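Tryptophan--tRNA ligase (Aeropyrum pernix, PDB 3A04) catalyses the ATP-dependent attachment of L-tryptophan to tRNA(Trp), releasing AMP and diphosphate. Local coordinates at residues A[16-21]-A[26-31]; A[39-44]-A[100-105]; A[133-138]-A[267-272]; A[194-199]-A[239-244]; A[312-317]-A[321-326]. All coordinates share one frame; numbering follows the deposited sequence.

Interaction 1. Residues A[16-21]-A[26-31]; sequences DYDRLL and IRPFSE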
# COMPACT_ATOMS: atom_id res chain seq x y z
N ASP A 16 -21.66 -4.97 33.51
CA ASP A 16 -20.84 -6.17 33.73
C ASP A 16 -19.48 -6.13 32.99
O ASP A 16 -18.45 -6.51 33.56
CB ASP A 16 -21.68 -7.46 33.48
CG ASP A 16 -21.52 -8.05 32.07
OD1 ASP A 16 -20.56 -8.83 31.85
OD2 ASP A 16 -22.38 -7.79 31.20
N TYR A 17 -19.48 -5.63 31.76
CA TYR A 17 -18.24 -5.58 30.97
C TYR A 17 -17.75 -4.17 30.71
O TYR A 17 -16.65 -4.00 30.20
CB TYR A 17 -18.37 -6.38 29.66
CG TYR A 17 -19.43 -5.89 28.69
CD1 TYR A 17 -20.78 -6.17 28.91
CD2 TYR A 17 -19.08 -5.18 27.54
CE1 TYR A 17 -21.77 -5.73 28.02
CE2 TYR A 17 -20.08 -4.73 26.64
CZ TYR A 17 -21.42 -5.02 26.90
OH TYR A 17 -22.41 -4.60 26.04
N ASP A 18 -18.55 -3.16 31.07
CA ASP A 18 -18.06 -1.79 30.99
C ASP A 18 -16.90 -1.56 31.92
O ASP A 18 -16.10 -0.62 31.70
CB ASP A 18 -19.15 -0.74 31.23
CG ASP A 18 -19.60 -0.04 29.93
OD1 ASP A 18 -19.41 -0.64 28.85
OD2 ASP A 18 -20.14 1.09 29.98
N ARG A 19 -16.80 -2.41 32.95
CA ARG A 19 -15.62 -2.48 33.80
C ARG A 19 -14.39 -2.91 32.98
O ARG A 19 -13.38 -2.23 32.95
CB ARG A 19 -15.83 -3.42 35.00
CG ARG A 19 -16.50 -2.78 36.25
CD ARG A 19 -15.95 -3.49 37.51
NE ARG A 19 -16.88 -3.62 38.64
CZ ARG A 19 -17.82 -4.56 38.75
NH1 ARG A 19 -18.02 -5.45 37.77
NH2 ARG A 19 -18.58 -4.60 39.84
N LEU A 20 -14.48 -4.03 32.28
CA LEU A 20 -13.34 -4.51 31.51
C LEU A 20 -12.92 -3.56 30.35
O LEU A 20 -11.73 -3.30 30.12
CB LEU A 20 -13.61 -5.91 31.00
CG LEU A 20 -12.33 -6.47 30.39
CD1 LEU A 20 -12.25 -7.99 30.58
CD2 LEU A 20 -12.28 -6.07 28.92
N LEU A 21 -13.91 -3.03 29.63
CA LEU A 21 -13.59 -2.09 28.56
C LEU A 21 -12.92 -0.78 29.07
O LEU A 21 -12.27 -0.08 28.28
CB LEU A 21 -14.84 -1.83 27.70
CG LEU A 21 -15.46 -3.05 27.02
CD1 LEU A 21 -16.66 -2.63 26.24
CD2 LEU A 21 -14.45 -3.82 26.09
N ILE A 26 -12.35 3.01 27.33
CA ILE A 26 -13.76 3.14 26.92
C ILE A 26 -14.66 3.48 28.11
O ILE A 26 -14.67 2.75 29.12
CB ILE A 26 -14.24 1.87 26.24
CG1 ILE A 26 -13.30 1.56 25.05
CG2 ILE A 26 -15.72 1.99 25.88
CD1 ILE A 26 -13.56 0.16 24.40
N ARG A 27 -15.42 4.55 27.97
CA ARG A 27 -16.27 5.10 29.03
C ARG A 27 -17.76 4.86 28.81
O ARG A 27 -18.19 4.70 27.66
CB ARG A 27 -16.05 6.61 29.06
CG ARG A 27 -14.58 6.96 29.19
CD ARG A 27 -14.15 7.28 30.64
NE ARG A 27 -14.24 6.13 31.52
CZ ARG A 27 -14.58 6.16 32.82
NH1 ARG A 27 -14.97 7.27 33.45
NH2 ARG A 27 -14.59 5.04 33.51
N PRO A 28 -18.57 4.92 29.90
CA PRO A 28 -20.05 4.93 29.68
C PRO A 28 -20.44 6.10 28.82
O PRO A 28 -19.96 7.24 29.06
CB PRO A 28 -20.63 5.16 31.09
CG PRO A 28 -19.54 4.46 32.02
CD PRO A 28 -18.21 4.95 31.33
N PHE A 29 -21.33 5.83 27.86
CA PHE A 29 -21.84 6.90 27.00
C PHE A 29 -22.50 8.02 27.76
O PHE A 29 -22.53 9.19 27.31
CB PHE A 29 -22.83 6.36 25.90
CG PHE A 29 -23.12 7.39 24.83
CD1 PHE A 29 -22.28 7.52 23.74
CD2 PHE A 29 -24.18 8.24 24.95
CE1 PHE A 29 -22.49 8.52 22.77
CE2 PHE A 29 -24.45 9.15 23.97
CZ PHE A 29 -23.55 9.33 22.90
N SER A 30 -23.13 7.70 28.88
CA SER A 30 -23.84 8.77 29.63
C SER A 30 -22.94 9.98 30.05
O SER A 30 -23.42 11.12 30.18
CB SER A 30 -24.53 8.14 30.85
OG SER A 30 -23.59 7.33 31.55
N GLU A 31 -21.62 9.77 30.17
CA GLU A 31 -20.73 10.89 30.56
C GLU A 31 -20.71 12.00 29.51
O GLU A 31 -20.36 13.15 29.81
CB GLU A 31 -19.32 10.37 30.85
CG GLU A 31 -19.24 9.28 31.94
CD GLU A 31 -17.77 8.83 32.21
OE1 GLU A 31 -16.83 9.33 31.49
OE2 GLU A 31 -17.55 8.00 33.13
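The amide of Ile26 donates to the carbonyl oxygen of Leu21, N to O 3.2 Å, and closes the turn between the short helix 18-22 and strand 27-28. Within this chain the strand is outermost on its side of the mixed sheet of the class I synthetase, and it pairs antiparallel with strand 52-56. Beside that bond the two side chains meet at their roots. Leu21 CB lies 4.0 Å from Ile26 CB, and the Ile26 tip CD1 comes to 4.1 Å from the same Leu21 CB. In Ile26, CG1 stands beside the backbone N (chi1 -56°), on the side of the Leu21 oxygen, and the extended chain ends with CD1 near Leu21 CB. Leu21 O also lies 3.4 Å from Ile26 CB. Phe53 of strand 52-56 packs against both Asp18 and Leu21, so the helix rests on the sheet. The Ile26 carbonyl oxygen is buried here and has no polar partner in the model. At the other end Asp18 and Pro28 pass each other at a slant. The carboxylate touches the proline without a polar bond: Asp18 OD2 lies 3.9 Å from Pro28 CA and 4.0 Å from its ring carbon CG.

Interaction 2. Residues A[39-44]-A[100-105]; sequences AGMEPS and NGFKVF
Met41 reaches from the loop after helix 33-38 to Asn100 and Phe102, and its sulfur makes a Met-aromatic contact at the ring edge. The partner segment leads from helix 85-99 into strand 103-108 of the nucleotide-binding (Rossmann-type) fold. That helix ends in a Schellman motif with Gly101 as its C-prime residue. The tight part is apolar. Met41 SD lies 4.1 Å from Phe102 CE1 and near the ring plane, 83° off the ring normal. The two side chains cross at about a right angle. The Met41 chain is straight as far as SD and then bends (chi3 58°), which brings its methyl CE to 3.9 Å from Asn100 CB. Leu62 and Tyr96 also touch Met41, while Phe58, Ile61 and Lys65 pack on Phe102. With alanine in place of Met41, the edge of Phe102 at CE1 would probably face a gap and Asn100 CB would lose its apolar cover. The other side is looser and wet. Gly40 O and Asn100 OD1 are both acceptors, 4.4 Å apart, and need a donor between them. A water modelled there sits implausibly close to OD1, so this bridge is doubtful. The firmer link is a second water, which takes the Glu42 amide hydrogen and donates to Asn100 OD1. The nitrogen of the Asn100 side chain is tied down: ND2 bonds to Tyr96 O of helix 85-99. Between the wet and dry parts, Met41 CG sits 3.7 Å from Asn100 OD1.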
# COMPACT_ATOMS: atom_id res chain seq x y z
N ALA A 39 -23.52 20.94 22.76
CA ALA A 39 -23.44 20.94 21.29
C ALA A 39 -24.82 21.09 20.56
O ALA A 39 -24.88 21.09 19.31
CB ALA A 39 -22.61 19.72 20.76
N GLY A 40 -25.91 21.27 21.33
CA GLY A 40 -27.21 21.49 20.71
C GLY A 40 -27.82 20.20 20.12
O GLY A 40 -28.52 20.27 19.15
N MET A 41 -27.59 19.05 20.75
CA MET A 41 -27.93 17.75 20.20
C MET A 41 -28.74 17.04 21.27
O MET A 41 -28.37 17.12 22.43
CB MET A 41 -26.64 16.94 19.86
CG MET A 41 -25.84 17.52 18.67
SD MET A 41 -24.30 16.60 18.37
CE MET A 41 -24.91 14.88 18.07
N GLU A 42 -29.82 16.36 20.88
CA GLU A 42 -30.52 15.46 21.80
C GLU A 42 -30.18 14.01 21.46
O GLU A 42 -30.00 13.70 20.28
CB GLU A 42 -32.04 15.66 21.69
CG GLU A 42 -32.53 16.98 22.26
CD GLU A 42 -32.44 17.07 23.81
OE1 GLU A 42 -32.65 16.05 24.53
OE2 GLU A 42 -32.15 18.18 24.32
N PRO A 43 -30.07 13.14 22.49
CA PRO A 43 -29.65 11.79 22.20
C PRO A 43 -30.67 11.13 21.24
O PRO A 43 -31.90 11.39 21.33
CB PRO A 43 -29.68 11.09 23.56
CG PRO A 43 -29.77 12.22 24.62
CD PRO A 43 -30.35 13.38 23.93
N SER A 44 -30.15 10.28 20.37
CA SER A 44 -30.97 9.41 19.49
C SER A 44 -31.61 8.31 20.32
O SER A 44 -31.18 8.07 21.46
CB SER A 44 -29.99 8.77 18.49
OG SER A 44 -29.18 7.80 19.16
N ASN A 100 -27.34 16.16 12.58
CA ASN A 100 -26.81 17.11 13.63
C ASN A 100 -25.50 17.79 13.19
O ASN A 100 -24.77 18.34 13.99
CB ASN A 100 -26.69 16.37 14.95
CG ASN A 100 -28.02 16.11 15.56
OD1 ASN A 100 -28.59 17.01 16.20
ND2 ASN A 100 -28.58 14.92 15.33
N GLY A 101 -25.25 17.86 11.90
CA GLY A 101 -24.16 18.67 11.42
C GLY A 101 -22.85 17.93 11.11
O GLY A 101 -21.92 18.56 10.56
N PHE A 102 -22.73 16.61 11.37
CA PHE A 102 -21.43 15.92 11.07
C PHE A 102 -21.23 15.72 9.61
O PHE A 102 -22.20 15.33 8.91
CB PHE A 102 -21.35 14.53 11.78
CG PHE A 102 -21.16 14.58 13.23
CD1 PHE A 102 -22.02 15.28 14.04
CD2 PHE A 102 -20.08 13.85 13.81
CE1 PHE A 102 -21.81 15.30 15.44
CE2 PHE A 102 -19.83 13.89 15.18
CZ PHE A 102 -20.70 14.61 16.02
N LYS A 103 -19.97 15.87 9.11
CA LYS A 103 -19.66 15.45 7.76
C LYS A 103 -19.56 13.91 7.80
O LYS A 103 -18.84 13.35 8.61
CB LYS A 103 -18.31 16.08 7.29
CG LYS A 103 -17.91 15.72 5.86
CD LYS A 103 -18.82 16.26 4.71
CE LYS A 103 -18.32 15.76 3.41
NZ LYS A 103 -19.09 16.37 2.23
N VAL A 104 -20.24 13.21 6.91
CA VAL A 104 -20.16 11.76 6.89
C VAL A 104 -19.27 11.29 5.74
O VAL A 104 -19.41 11.74 4.58
CB VAL A 104 -21.61 11.11 6.66
CG1 VAL A 104 -21.54 9.59 6.68
CG2 VAL A 104 -22.60 11.63 7.76
N PHE A 105 -18.37 10.36 6.07
CA PHE A 105 -17.52 9.70 5.11
C PHE A 105 -17.88 8.24 5.17
O PHE A 105 -17.92 7.64 6.25
CB PHE A 105 -16.02 9.85 5.49
CG PHE A 105 -15.48 11.26 5.31
CD1 PHE A 105 -15.60 12.20 6.29
CD2 PHE A 105 -14.89 11.64 4.06
CE1 PHE A 105 -15.06 13.51 6.11
CE2 PHE A 105 -14.35 12.94 3.86
CZ PHE A 105 -14.45 13.87 4.92
O HOH W 1 -28.12 19.41 16.13
O HOH W 2 -30.45 16.90 18.04

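Interaction 3. Residues A[133-138]-A[267-272]; sequences IANMIA and FLTDPP
The flat amide of Asn135 meets Leu268 and Thr269 with its two ends. Its oxygen OD1 lies 3.8 Å from Leu268 CB, and its nitrogen ND2 is 4.2 Å from the Thr269 methyl CG2. The polar needs of the amide are met by other residues: OD1 accepts from His352 NE2, and ND2 donates to Glu131 O one turn back. These two bonds should fix the rotation of the amide, with oxygen beside Leu268 and nitrogen beside Thr269. The second flat group is the Phe267 ring, which has Asp270 OD1 at its edge, in the ring plane. Phe267 and Asp270 are the ends of a type I beta turn, closed by Asp270 N to Phe267 O at 3.0 Å. Asp270 OD2, met from well above the carboxylate plane, accepts from Phe267 N at 2.9 Å and forms a salt bridge with Lys278. The small, buried contact joins Asn135 of helix 121-139 to the turn before helix 272-280. It lies behind the 'HIGH' region: Leu268 forms a backbone hydrogen bond with Phe83, and Asn135 packs on Phe83. Helix 334-364 fills in beside both, with Leu356 on Asn135 and Thr269, while strand 147-150 backs the other face of helix 121-139.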
# COMPACT_ATOMS: atom_id res chain seq x y z
N ILE A 133 -24.36 1.53 -1.38
CA ILE A 133 -24.64 2.96 -1.43
C ILE A 133 -26.16 3.22 -1.65
O ILE A 133 -26.74 4.11 -1.02
CB ILE A 133 -23.77 3.69 -2.48
CG1 ILE A 133 -22.28 3.61 -2.02
CG2 ILE A 133 -24.21 5.16 -2.64
CD1 ILE A 133 -21.24 3.92 -3.15
N ALA A 134 -26.76 2.47 -2.58
CA ALA A 134 -28.17 2.73 -2.89
C ALA A 134 -29.04 2.47 -1.66
O ALA A 134 -29.89 3.26 -1.38
CB ALA A 134 -28.64 1.93 -4.10
N ASN A 135 -28.78 1.41 -0.89
CA ASN A 135 -29.57 1.21 0.36
C ASN A 135 -29.33 2.29 1.40
O ASN A 135 -30.22 2.72 2.11
CB ASN A 135 -29.31 -0.16 0.95
CG ASN A 135 -30.21 -1.21 0.32
OD1 ASN A 135 -31.41 -1.09 0.41
ND2 ASN A 135 -29.64 -2.19 -0.32
N MET A 136 -28.10 2.78 1.49
CA MET A 136 -27.83 3.88 2.42
C MET A 136 -28.60 5.17 2.06
O MET A 136 -29.15 5.85 2.91
CB MET A 136 -26.34 4.17 2.38
CG MET A 136 -25.61 3.09 3.19
SD MET A 136 -23.83 3.60 3.22
CE MET A 136 -23.13 2.16 2.51
N ILE A 137 -28.64 5.49 0.78
CA ILE A 137 -29.38 6.67 0.32
C ILE A 137 -30.92 6.50 0.62
O ILE A 137 -31.58 7.44 1.06
CB ILE A 137 -29.22 6.81 -1.22
CG1 ILE A 137 -27.78 7.12 -1.64
CG2 ILE A 137 -30.09 7.96 -1.78
CD1 ILE A 137 -27.08 8.12 -0.80
N ALA A 138 -31.42 5.31 0.35
CA ALA A 138 -32.87 5.02 0.52
C ALA A 138 -33.22 5.07 2.02
O ALA A 138 -34.40 5.37 2.39
CB ALA A 138 -33.17 3.66 -0.06
N PHE A 267 -32.92 -9.06 4.89
CA PHE A 267 -32.27 -8.14 3.99
C PHE A 267 -33.21 -7.01 3.66
O PHE A 267 -34.46 -7.19 3.54
CB PHE A 267 -31.80 -8.91 2.72
CG PHE A 267 -30.81 -9.98 3.06
CD1 PHE A 267 -29.61 -9.65 3.70
CD2 PHE A 267 -31.07 -11.31 2.79
CE1 PHE A 267 -28.68 -10.65 4.06
CE2 PHE A 267 -30.13 -12.34 3.11
CZ PHE A 267 -28.95 -12.01 3.76
N LEU A 268 -32.67 -5.82 3.49
CA LEU A 268 -33.54 -4.67 3.13
C LEU A 268 -34.28 -4.84 1.79
O LEU A 268 -35.29 -4.15 1.53
CB LEU A 268 -32.79 -3.35 3.18
CG LEU A 268 -33.01 -2.95 4.68
CD1 LEU A 268 -32.12 -3.75 5.60
CD2 LEU A 268 -32.89 -1.52 4.95
N THR A 269 -33.76 -5.74 0.96
CA THR A 269 -34.42 -6.01 -0.35
C THR A 269 -35.38 -7.23 -0.33
O THR A 269 -35.95 -7.59 -1.37
CB THR A 269 -33.34 -6.23 -1.50
OG1 THR A 269 -32.49 -7.29 -1.08
CG2 THR A 269 -32.55 -4.95 -1.69
N ASP A 270 -35.49 -7.91 0.83
CA ASP A 270 -36.37 -9.07 0.94
C ASP A 270 -37.81 -8.65 0.60
O ASP A 270 -38.34 -7.66 1.09
CB ASP A 270 -36.31 -9.73 2.34
CG ASP A 270 -35.11 -10.60 2.54
OD1 ASP A 270 -34.47 -10.93 1.51
OD2 ASP A 270 -34.79 -10.96 3.71
N PRO A 271 -38.45 -9.42 -0.29
CA PRO A 271 -39.86 -9.23 -0.52
C PRO A 271 -40.64 -9.55 0.78
O PRO A 271 -40.20 -10.31 1.66
CB PRO A 271 -40.17 -10.30 -1.59
CG PRO A 271 -38.82 -10.61 -2.22
CD PRO A 271 -37.91 -10.58 -1.00
N PRO A 272 -41.83 -9.01 0.85
CA PRO A 272 -42.57 -9.05 2.09
C PRO A 272 -42.84 -10.43 2.51
O PRO A 272 -42.66 -10.72 3.67
CB PRO A 272 -43.84 -8.26 1.77
CG PRO A 272 -43.85 -8.05 0.24
CD PRO A 272 -42.40 -8.05 -0.14

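Interaction 4. Residues A[194-199]-A[239-244]; sequences ADILHV and ERPAST
Ile196 sets its branch methyl CG2 against the CB-CG edge of the Pro241 ring, 3.6 Å from CB and 3.7 Å from CG of that proline. The contact sets the C-terminal part of helix 183-197 against the run-in to strand 242-246 of the mixed sheet in the catalytic fold. The methyl stands anti to its own backbone N and CG1 lies beside that N (chi1 -62°), so the branch and not the delta carbon meets the ring. The two side chains cross at about a right angle. Leu197 adds one more methyl. Its CD2 is 3.8 Å from Pro241 CD and also lies 3.7 Å from the Glu239 carbonyl oxygen. Pro241 is thus gripped at CB and CG by one residue and at CD by the next. Thr225 of helix 219-231 touches both Ile196 and Leu197, and Val212 of the neighbouring strand touches Ile196. The Glu239 side chain leads away from the helix and bonds to His209. Next along the chain, His198 folds back on the helix. Ala194 O accepts from both the backbone N and the ring of this histidine, from opposite faces of its plane. The ring nitrogen His198 ND1 reaches Ala194 O at 2.9 Å, and it also makes a weak bond to Asp195 O.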
# COMPACT_ATOMS: atom_id res chain seq x y z
N ALA A 194 -5.77 4.07 7.44
CA ALA A 194 -5.88 5.23 6.54
C ALA A 194 -7.30 5.68 6.29
O ALA A 194 -7.58 6.92 6.17
CB ALA A 194 -5.15 4.92 5.20
N ASP A 195 -8.22 4.73 6.12
CA ASP A 195 -9.65 5.15 5.98
C ASP A 195 -10.04 6.11 7.14
O ASP A 195 -10.64 7.16 6.92
CB ASP A 195 -10.59 3.90 6.02
CG ASP A 195 -10.51 3.09 4.72
OD1 ASP A 195 -10.19 3.70 3.65
OD2 ASP A 195 -10.69 1.85 4.76
N ILE A 196 -9.72 5.74 8.38
CA ILE A 196 -10.06 6.62 9.53
C ILE A 196 -9.30 7.95 9.54
O ILE A 196 -9.88 9.04 9.73
CB ILE A 196 -9.81 5.84 10.85
CG1 ILE A 196 -10.76 4.61 10.86
CG2 ILE A 196 -9.96 6.78 12.08
CD1 ILE A 196 -10.36 3.45 11.89
N LEU A 197 -7.98 7.88 9.36
CA LEU A 197 -7.14 9.05 9.60
C LEU A 197 -7.06 9.98 8.41
O LEU A 197 -6.74 11.11 8.62
CB LEU A 197 -5.72 8.54 9.93
CG LEU A 197 -5.69 7.81 11.29
CD1 LEU A 197 -4.37 7.12 11.47
CD2 LEU A 197 -6.01 8.70 12.53
N HIS A 198 -7.27 9.53 7.15
CA HIS A 198 -6.95 10.39 5.99
C HIS A 198 -7.86 11.62 5.95
O HIS A 198 -7.52 12.61 5.36
CB HIS A 198 -7.10 9.65 4.62
CG HIS A 198 -8.53 9.51 4.16
ND1 HIS A 198 -9.43 8.65 4.76
CD2 HIS A 198 -9.21 10.11 3.13
CE1 HIS A 198 -10.60 8.72 4.13
NE2 HIS A 198 -10.50 9.62 3.15
N VAL A 199 -9.05 11.54 6.57
CA VAL A 199 -9.97 12.70 6.51
C VAL A 199 -9.43 13.95 7.23
O VAL A 199 -9.88 15.10 6.99
CB VAL A 199 -11.40 12.35 7.10
CG1 VAL A 199 -11.95 11.17 6.36
CG2 VAL A 199 -11.39 12.18 8.66
N GLU A 239 -4.74 13.59 14.87
CA GLU A 239 -5.39 13.38 16.14
C GLU A 239 -5.87 11.90 16.26
O GLU A 239 -6.30 11.22 15.25
CB GLU A 239 -6.54 14.42 16.32
CG GLU A 239 -7.48 14.08 17.60
CD GLU A 239 -8.43 15.22 18.10
OE1 GLU A 239 -7.84 16.24 18.52
OE2 GLU A 239 -9.75 15.08 18.12
N ARG A 240 -5.83 11.41 17.50
CA ARG A 240 -6.35 10.08 17.80
C ARG A 240 -7.90 10.06 17.53
O ARG A 240 -8.61 10.97 17.94
CB ARG A 240 -6.08 9.76 19.28
CG ARG A 240 -4.59 9.43 19.51
CD ARG A 240 -4.32 9.00 21.01
NE ARG A 240 -4.60 10.10 21.92
CZ ARG A 240 -3.79 11.14 22.18
NH1 ARG A 240 -2.55 11.22 21.65
NH2 ARG A 240 -4.21 12.10 23.04
N PRO A 241 -8.39 9.08 16.75
CA PRO A 241 -9.85 9.13 16.49
C PRO A 241 -10.69 8.74 17.70
O PRO A 241 -10.31 7.86 18.45
CB PRO A 241 -10.05 8.07 15.39
CG PRO A 241 -8.76 7.12 15.56
CD PRO A 241 -7.68 8.17 15.85
N ALA A 242 -11.82 9.40 17.84
CA ALA A 242 -12.85 9.06 18.84
C ALA A 242 -13.72 7.90 18.34
O ALA A 242 -13.64 7.55 17.18
CB ALA A 242 -13.71 10.30 19.15
N SER A 243 -14.50 7.29 19.23
CA SER A 243 -15.33 6.19 18.90
C SER A 243 -16.59 6.16 19.76
O SER A 243 -16.62 6.71 20.90
CB SER A 243 -14.54 4.87 19.04
OG SER A 243 -13.77 4.82 20.24
N THR A 244 -17.65 5.54 19.23
CA THR A 244 -18.85 5.25 20.06
C THR A 244 -18.99 3.77 19.90
O THR A 244 -18.50 3.23 18.88
CB THR A 244 -20.13 5.96 19.64
OG1 THR A 244 -20.40 5.68 18.24
CG2 THR A 244 -20.04 7.52 19.79

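Interaction 5. Residues A[312-317]-A[321-326]; sequences HLMPDD and KHIYTS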
# COMPACT_ATOMS: atom_id res chain seq x y z
N HIS A 312 -34.80 -1.39 15.97
CA HIS A 312 -35.37 -0.86 14.70
C HIS A 312 -36.84 -0.55 14.63
O HIS A 312 -37.20 0.49 14.13
CB HIS A 312 -35.11 -1.85 13.55
CG HIS A 312 -33.65 -2.18 13.39
ND1 HIS A 312 -32.77 -1.30 12.82
CD2 HIS A 312 -32.92 -3.26 13.80
CE1 HIS A 312 -31.55 -1.84 12.83
NE2 HIS A 312 -31.62 -3.02 13.43
N LEU A 313 -37.69 -1.52 14.97
CA LEU A 313 -39.12 -1.45 14.48
C LEU A 313 -40.03 -0.51 15.30
O LEU A 313 -41.06 -0.02 14.80
CB LEU A 313 -39.75 -2.86 14.41
CG LEU A 313 -39.04 -3.86 13.50
CD1 LEU A 313 -39.67 -5.28 13.60
CD2 LEU A 313 -38.83 -3.26 12.03
N MET A 314 -39.62 -0.26 16.56
CA MET A 314 -40.37 0.57 17.48
C MET A 314 -39.51 1.71 18.07
O MET A 314 -39.03 1.58 19.18
CB MET A 314 -40.96 -0.27 18.63
CG MET A 314 -42.03 -1.25 18.16
SD MET A 314 -42.71 -2.36 19.45
CE MET A 314 -43.84 -3.35 18.46
N PRO A 315 -39.29 2.78 17.28
CA PRO A 315 -38.54 3.93 17.79
C PRO A 315 -39.19 4.60 18.99
O PRO A 315 -38.51 5.35 19.73
CB PRO A 315 -38.54 4.90 16.61
CG PRO A 315 -39.62 4.37 15.67
CD PRO A 315 -39.51 2.90 15.83
N ASP A 316 -40.48 4.37 19.16
CA ASP A 316 -41.23 5.08 20.21
C ASP A 316 -40.99 4.32 21.51
O ASP A 316 -41.31 3.14 21.60
CB ASP A 316 -42.73 5.13 19.88
CG ASP A 316 -43.53 5.90 20.96
OD1 ASP A 316 -43.47 7.16 20.93
OD2 ASP A 316 -44.12 5.24 21.85
N ASP A 317 -40.37 4.97 22.49
CA ASP A 317 -40.03 4.27 23.76
C ASP A 317 -41.23 3.60 24.47
O ASP A 317 -41.13 2.43 24.97
CB ASP A 317 -39.28 5.19 24.74
CG ASP A 317 -37.83 5.50 24.31
OD1 ASP A 317 -37.33 4.95 23.30
OD2 ASP A 317 -37.20 6.35 24.99
N LYS A 321 -41.61 -0.34 25.38
CA LYS A 321 -41.90 -0.66 26.82
C LYS A 321 -43.18 -1.50 27.02
O LYS A 321 -43.20 -2.47 27.78
CB LYS A 321 -42.01 0.63 27.67
CG LYS A 321 -40.76 1.53 27.70
CD LYS A 321 -40.84 2.68 28.80
CE LYS A 321 -41.72 3.91 28.39
NZ LYS A 321 -43.17 3.96 28.94
N HIS A 322 -44.23 -1.17 26.28
CA HIS A 322 -45.47 -1.91 26.39
C HIS A 322 -45.28 -3.32 25.93
O HIS A 322 -45.82 -4.26 26.53
CB HIS A 322 -46.57 -1.24 25.57
CG HIS A 322 -47.89 -1.95 25.65
ND1 HIS A 322 -48.79 -1.75 26.69
CD2 HIS A 322 -48.47 -2.85 24.81
CE1 HIS A 322 -49.87 -2.50 26.48
NE2 HIS A 322 -49.70 -3.17 25.34
N ILE A 323 -44.49 -3.53 24.86
CA ILE A 323 -44.23 -4.91 24.50
C ILE A 323 -43.53 -5.65 25.64
O ILE A 323 -43.86 -6.80 25.93
CB ILE A 323 -43.35 -5.10 23.20
CG1 ILE A 323 -44.10 -4.65 21.93
CG2 ILE A 323 -42.95 -6.61 23.08
CD1 ILE A 323 -45.49 -5.31 21.72
N TYR A 324 -42.51 -5.02 26.22
CA TYR A 324 -41.71 -5.66 27.26
C TYR A 324 -42.61 -6.04 28.48
O TYR A 324 -42.58 -7.17 28.97
CB TYR A 324 -40.59 -4.71 27.71
CG TYR A 324 -39.71 -5.26 28.78
CD1 TYR A 324 -38.65 -6.11 28.45
CD2 TYR A 324 -39.91 -4.94 30.14
CE1 TYR A 324 -37.80 -6.64 29.40
CE2 TYR A 324 -39.05 -5.47 31.13
CZ TYR A 324 -38.00 -6.32 30.75
OH TYR A 324 -37.15 -6.88 31.67
N THR A 325 -43.35 -5.03 28.95
CA THR A 325 -44.26 -5.13 30.10
C THR A 325 -45.26 -6.26 29.84
O THR A 325 -45.31 -7.23 30.59
CB THR A 325 -44.94 -3.73 30.31
OG1 THR A 325 -43.95 -2.80 30.80
CG2 THR A 325 -46.19 -3.77 31.22
N SER A 326 -46.01 -6.16 28.74
CA SER A 326 -47.00 -7.18 28.36
C SER A 326 -46.46 -8.60 28.31
O SER A 326 -47.06 -9.52 28.90
CB SER A 326 -47.74 -6.81 27.08
OG SER A 326 -48.18 -5.46 27.17
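Lys321 runs alongside the carbonyl of Asp317, one helical turn earlier. Its CB lies 3.4 Å from Asp317 O. CG is modelled at 2.9 Å from Asp317 O, implausibly short for a carbon, so its exact place is doubtful. CD lies 3.8 Å from Asp317 O, and the bend at chi3 (-79°) keeps CE at the same distance. Trp9 touches this side chain from a nearby loop. The same oxygen accepts the Lys321 amide hydrogen, N to O 2.8 Å, in a nearly straight bond of 167°. This is the first-turn bond of helix 317-328. The carboxylate of Asp317 turns away and forms salt bridges with Arg48 and Arg49. On the buried side Met314 extends to Ile323 and meets it at about a right angle. Met314 SD and CE each lie 3.7 Å from Ile323 CG1, and Ile340 of helix 334-364 also packs on the methionine. The Ile323 side chain is about 4 Å from the bound iron-sulfur cluster. Ahead of the helix Asp316 holds the N-cap position, its OD2 accepting from Glu319 N. The arrangement is a side-chain-capped helix start, with an apolar contact beneath it that packs against Tyr306 and Cys337 of the iron-sulfur cluster site.

In the fold
Interactions 1, 2 and 4 all reach the same mixed sheet. Interaction 1 touches interaction 4 where Phe29 CE1 meets Thr244 CG2 at 4.0 Å. Interaction 2 touches interaction 4 through Phe105 CG and Val199 CG1, 3.7 Å apart. Interaction 3 lies across the chain's centre from interaction 4, with centres about 28 Å apart. It borders the HIGH motif on a second side as well, where Phe267 packs on Lys82 and His84. Interaction 5 belongs to the iron-sulfur region, and its centre is about 35 Å from that of interaction 4. Helix 334-364 packs on both interaction 3 and interaction 5, although their centres are about 24 Å apart.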